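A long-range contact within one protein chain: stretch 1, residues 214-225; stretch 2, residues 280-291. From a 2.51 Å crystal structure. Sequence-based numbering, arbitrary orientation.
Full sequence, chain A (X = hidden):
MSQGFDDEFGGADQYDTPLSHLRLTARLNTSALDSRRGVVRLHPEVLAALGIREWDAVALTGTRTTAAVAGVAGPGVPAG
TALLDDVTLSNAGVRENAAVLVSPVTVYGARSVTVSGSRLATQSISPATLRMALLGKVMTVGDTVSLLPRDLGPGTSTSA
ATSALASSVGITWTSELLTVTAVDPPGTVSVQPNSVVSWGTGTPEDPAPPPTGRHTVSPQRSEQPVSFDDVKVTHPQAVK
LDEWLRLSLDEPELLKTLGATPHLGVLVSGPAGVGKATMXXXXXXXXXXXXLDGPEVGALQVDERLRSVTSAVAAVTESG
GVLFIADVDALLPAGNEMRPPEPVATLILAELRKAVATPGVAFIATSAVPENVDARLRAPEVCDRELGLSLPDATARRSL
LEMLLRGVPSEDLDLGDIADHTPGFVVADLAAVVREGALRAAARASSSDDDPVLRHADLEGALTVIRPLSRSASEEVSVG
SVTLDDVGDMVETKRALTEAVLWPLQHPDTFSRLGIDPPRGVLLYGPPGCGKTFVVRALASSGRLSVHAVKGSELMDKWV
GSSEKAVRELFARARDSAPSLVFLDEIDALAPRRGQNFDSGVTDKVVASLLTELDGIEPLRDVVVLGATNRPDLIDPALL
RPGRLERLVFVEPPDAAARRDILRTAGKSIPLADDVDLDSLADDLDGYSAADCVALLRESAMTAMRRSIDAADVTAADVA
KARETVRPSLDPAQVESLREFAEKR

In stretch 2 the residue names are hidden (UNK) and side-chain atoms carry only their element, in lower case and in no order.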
# COMPACT_ATOMS: atom_id res chain seq x y z
N ARG A 214 -3.19 -22.49 14.09
CA ARG A 214 -2.55 -22.93 15.33
C ARG A 214 -1.12 -22.39 15.41
O ARG A 214 -0.49 -22.12 14.39
CB ARG A 214 -2.58 -24.46 15.43
CG ARG A 214 -3.99 -25.03 15.49
CD ARG A 214 -4.13 -26.28 14.64
NE ARG A 214 -3.72 -27.50 15.35
CZ ARG A 214 -4.57 -28.39 15.85
NH1 ARG A 214 -5.88 -28.20 15.72
NH2 ARG A 214 -4.11 -29.46 16.48
N HIS A 215 -0.62 -22.23 16.63
CA HIS A 215 0.68 -21.58 16.83
C HIS A 215 1.86 -22.48 16.52
O HIS A 215 1.79 -23.70 16.66
CB HIS A 215 0.79 -20.99 18.25
CG HIS A 215 0.88 -22.03 19.33
ND1 HIS A 215 2.06 -22.66 19.66
CD2 HIS A 215 -0.06 -22.53 20.16
CE1 HIS A 215 1.84 -23.51 20.64
NE2 HIS A 215 0.56 -23.45 20.96
N THR A 216 2.96 -21.86 16.09
CA THR A 216 4.22 -22.55 15.90
C THR A 216 5.25 -22.00 16.88
O THR A 216 5.15 -20.86 17.31
CB THR A 216 4.76 -22.38 14.47
OG1 THR A 216 4.85 -20.98 14.15
CG2 THR A 216 3.84 -23.06 13.47
N VAL A 217 6.22 -22.83 17.24
CA VAL A 217 7.26 -22.41 18.17
C VAL A 217 8.63 -22.47 17.51
O VAL A 217 9.03 -23.51 16.99
CB VAL A 217 7.28 -23.28 19.44
CG1 VAL A 217 8.37 -22.82 20.38
CG2 VAL A 217 5.93 -23.23 20.14
N SER A 218 9.33 -21.34 17.51
CA SER A 218 10.72 -21.31 17.06
C SER A 218 11.63 -21.14 18.27
O SER A 218 11.61 -20.10 18.92
CB SER A 218 10.94 -20.17 16.06
OG SER A 218 10.69 -18.92 16.67
N PRO A 219 12.43 -22.18 18.57
CA PRO A 219 13.31 -22.18 19.75
C PRO A 219 14.35 -21.06 19.71
O PRO A 219 14.55 -20.45 18.67
CB PRO A 219 14.01 -23.55 19.65
CG PRO A 219 13.10 -24.39 18.83
CD PRO A 219 12.50 -23.44 17.83
N GLN A 220 14.98 -20.81 20.85
CA GLN A 220 16.02 -19.79 20.95
C GLN A 220 17.16 -20.07 19.97
O GLN A 220 17.55 -21.23 19.78
CB GLN A 220 16.58 -19.72 22.37
CG GLN A 220 15.58 -19.25 23.41
CD GLN A 220 16.14 -19.29 24.82
OE1 GLN A 220 16.78 -20.27 25.22
NE2 GLN A 220 15.93 -18.22 25.58
N ARG A 221 17.68 -19.01 19.36
CA ARG A 221 18.84 -19.10 18.47
C ARG A 221 18.61 -20.03 17.29
O ARG A 221 19.53 -20.71 16.83
CB ARG A 221 20.09 -19.52 19.26
CG ARG A 221 20.44 -18.61 20.42
CD ARG A 221 20.74 -19.40 21.69
NE ARG A 221 21.84 -20.34 21.52
CZ ARG A 221 21.69 -21.65 21.36
NH1 ARG A 221 20.48 -22.19 21.35
NH2 ARG A 221 22.76 -22.43 21.21
N SER A 222 17.38 -20.06 16.79
CA SER A 222 17.04 -20.92 15.66
C SER A 222 17.50 -20.33 14.33
O SER A 222 17.75 -19.13 14.23
CB SER A 222 15.53 -21.19 15.63
OG SER A 222 15.10 -21.87 16.79
N GLU A 223 17.61 -21.19 13.32
CA GLU A 223 18.03 -20.77 11.99
C GLU A 223 17.04 -19.80 11.37
O GLU A 223 15.84 -20.09 11.28
CB GLU A 223 18.21 -21.99 11.08
CG GLU A 223 19.32 -22.95 11.50
CD GLU A 223 18.92 -23.87 12.64
OE1 GLU A 223 17.86 -23.64 13.27
OE2 GLU A 223 19.66 -24.84 12.91
N GLN A 224 17.53 -18.64 10.95
CA GLN A 224 16.67 -17.60 10.39
C GLN A 224 17.01 -17.36 8.93
O GLN A 224 18.19 -17.29 8.56
CB GLN A 224 16.82 -16.30 11.19
CG GLN A 224 15.60 -15.41 11.16
CD GLN A 224 14.40 -16.05 11.84
OE1 GLN A 224 13.34 -16.20 11.24
NE2 GLN A 224 14.57 -16.42 13.11
N PRO A 225 15.98 -17.23 8.08
CA PRO A 225 16.20 -16.92 6.66
C PRO A 225 16.81 -15.54 6.47
O PRO A 225 17.67 -15.35 5.60
CB PRO A 225 14.79 -16.97 6.07
CG PRO A 225 13.87 -16.74 7.23
CD PRO A 225 14.55 -17.39 8.39
N UNK A 280 10.53 -8.70 12.69
CA UNK A 280 10.23 -9.20 14.03
C UNK A 280 10.91 -10.54 14.29
O UNK A 280 11.49 -10.75 15.36
c UNK A 280 8.03 -7.98 14.07
c UNK A 280 8.42 -9.88 15.65
c UNK A 280 8.71 -9.33 14.26
N UNK A 281 10.85 -11.44 13.32
CA UNK A 281 11.51 -12.74 13.44
C UNK A 281 13.02 -12.58 13.56
O UNK A 281 13.67 -13.29 14.33
c UNK A 281 9.65 -13.81 12.06
c UNK A 281 11.15 -13.64 12.26
c UNK A 281 9.33 -14.89 11.04
c UNK A 281 7.24 -14.42 9.81
n UNK A 281 7.89 -15.00 10.82
n UNK A 281 7.91 -13.70 8.92
n UNK A 281 5.93 -14.57 9.70
N UNK A 282 13.58 -11.65 12.79
CA UNK A 282 15.01 -11.39 12.82
C UNK A 282 15.46 -10.82 14.16
O UNK A 282 16.49 -11.24 14.70
c UNK A 282 15.40 -10.45 11.69
N UNK A 283 14.70 -9.87 14.68
CA UNK A 283 15.02 -9.24 15.96
C UNK A 283 14.90 -10.23 17.12
O UNK A 283 15.68 -10.19 18.07
c UNK A 283 14.52 -6.88 15.24
c UNK A 283 14.13 -7.99 16.20
c UNK A 283 14.24 -7.51 17.64
N UNK A 284 13.93 -11.13 17.03
CA UNK A 284 13.68 -12.10 18.10
C UNK A 284 14.42 -13.41 17.87
O UNK A 284 14.09 -14.42 18.50
s UNK A 284 11.15 -10.96 18.57
c UNK A 284 12.18 -12.39 18.20
N UNK A 285 15.41 -13.40 16.99
CA UNK A 285 16.13 -14.62 16.60
C UNK A 285 16.71 -15.41 17.77
O UNK A 285 16.71 -16.64 17.75
c UNK A 285 17.22 -14.29 15.60
N UNK A 286 17.21 -14.71 18.79
CA UNK A 286 17.82 -15.38 19.94
C UNK A 286 16.79 -15.71 21.02
O UNK A 286 17.13 -16.34 22.02
o UNK A 286 18.42 -13.32 21.08
c UNK A 286 18.94 -14.52 20.53
N UNK A 287 15.55 -15.29 20.81
CA UNK A 287 14.47 -15.57 21.75
C UNK A 287 13.67 -16.77 21.26
O UNK A 287 13.75 -17.14 20.09
n UNK A 287 16.17 -11.68 25.47
n UNK A 287 15.53 -11.47 23.27
c UNK A 287 14.21 -13.02 21.89
n UNK A 287 16.79 -9.82 24.26
c UNK A 287 13.53 -14.37 21.85
c UNK A 287 14.81 -12.74 23.25
c UNK A 287 16.17 -10.99 24.33
N UNK A 288 12.90 -17.38 22.15
CA UNK A 288 11.92 -18.37 21.72
C UNK A 288 10.64 -17.62 21.35
O UNK A 288 10.16 -16.76 22.09
n UNK A 288 10.11 -21.37 24.48
c UNK A 288 11.68 -19.45 22.78
c UNK A 288 8.82 -21.66 24.60
c UNK A 288 10.83 -19.04 23.97
n UNK A 288 8.34 -22.79 24.10
n UNK A 288 8.00 -20.82 25.23
c UNK A 288 10.74 -20.16 25.00
N UNK A 289 10.11 -17.92 20.17
CA UNK A 289 8.96 -17.18 19.68
C UNK A 289 7.75 -18.08 19.49
O UNK A 289 7.81 -19.10 18.81
c UNK A 289 8.09 -15.62 17.92
c UNK A 289 10.51 -15.61 18.51
c UNK A 289 9.27 -16.47 18.36
N UNK A 290 6.64 -17.68 20.11
CA UNK A 290 5.36 -18.33 19.87
C UNK A 290 4.61 -17.49 18.85
O UNK A 290 4.20 -16.36 19.15
c UNK A 290 4.55 -18.45 21.16
c UNK A 290 5.33 -19.25 22.20
c UNK A 290 3.20 -19.11 20.88
N UNK A 291 4.43 -18.03 17.65
CA UNK A 291 3.86 -17.26 16.55
C UNK A 291 2.49 -17.75 16.09
O UNK A 291 2.29 -18.94 15.85
c UNK A 291 5.40 -16.27 13.10
o UNK A 291 5.05 -15.83 11.99
c UNK A 291 4.83 -17.23 15.37
o UNK A 291 6.57 -16.62 13.36
c UNK A 291 4.35 -16.40 14.19
O HOH W 1 13.59 -17.63 17.49
O HOH W 2 13.96 -16.51 24.92
O HOH W 3 12.40 -15.46 15.38

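Position 280 carries three carbons, one bearing the other two, and touches nothing on stretch 1: the beta-branched Val-280, buried in the helix. Position 281 has three carbons, a nitrogen, then a carbon holding two more nitrogens; its CB lies 3.5 Å from Gln-224 OE1, while the chain's end leads away from stretch 1. It is Arg-281, and water 3 joins Arg-281 O to Gln-224 NE2, weakly on the glutamine side. Position 282 has one carbon, and its CA sits 4.4 Å from Gln-224 CG: Ala-282. Position 283 repeats the forked three carbons, out of reach of stretch 1: Val-283.

At 284 a carbon followed by sulfur means Cys-284. It is the first residue to leave helical angles and opens a type I turn running to position 287. Position 285 has a lone carbon, its CB, 4.2 Å from Gln-224 NE2, and its backbone O takes a weak hydrogen bond from Arg-221 N at 3.0 Å: Ala-285. Position 286 has one carbon and one oxygen; its CA-to-CB bond points away from stretch 1, yet its backbone O meets Gln-220 CB at 3.4 Å: Ser-286.

Position 287 has three carbons, a nitrogen, then a carbon carrying two more nitrogens, and its backbone O lies 3.6 Å from Gln-220 CA: Arg-287, its CA-to-CB bond directed away from stretch 1 and its NH1 and NH2 hydrogen-bonded elsewhere in the structure. Its O accepts from water 1 at 2.7 Å. Position 288 has the same composition, but its CB lies 4.0 Å from Gln-220 CG and one terminal nitrogen approaches Val-217 CG1: Arg-288, with NH1 3.7 Å from that methyl.

Position 289 is another forked trio of carbons, its CB 3.3 Å from Ser-218 OG: Val-289. Position 290, of the same shape, places a methyl near the His-215 ring: Val-290, CG1 to ND1 3.9 Å. Position 291 has three carbons, the third carrying two oxygens, and its CB is 3.9 Å from Thr-216 OG1: Glu-291. Its OE1 forms a salt bridge with Arg-281 NH2 at 2.8 Å, tying strand to helix.

The rule here is backbone first. Antiparallel strands pair through hydrogen bonds Thr-216 N to Glu-291 O (3.0 Å), Glu-291 N to Thr-216 O (2.9 Å), Ser-218 N to Val-289 O (3.0 Å) and Val-289 N to Ser-218 O (2.9 Å). Val-217 and Val-290 pair between them, side chains on the opposite face. Beyond the strands, two turns meet, and water 2 accepts from Gln-220 NE2 (2.7 Å) and Arg-288 N (3.1 Å), extending the contact.

Stretch 2 280-291: VRAVCASRRVVE
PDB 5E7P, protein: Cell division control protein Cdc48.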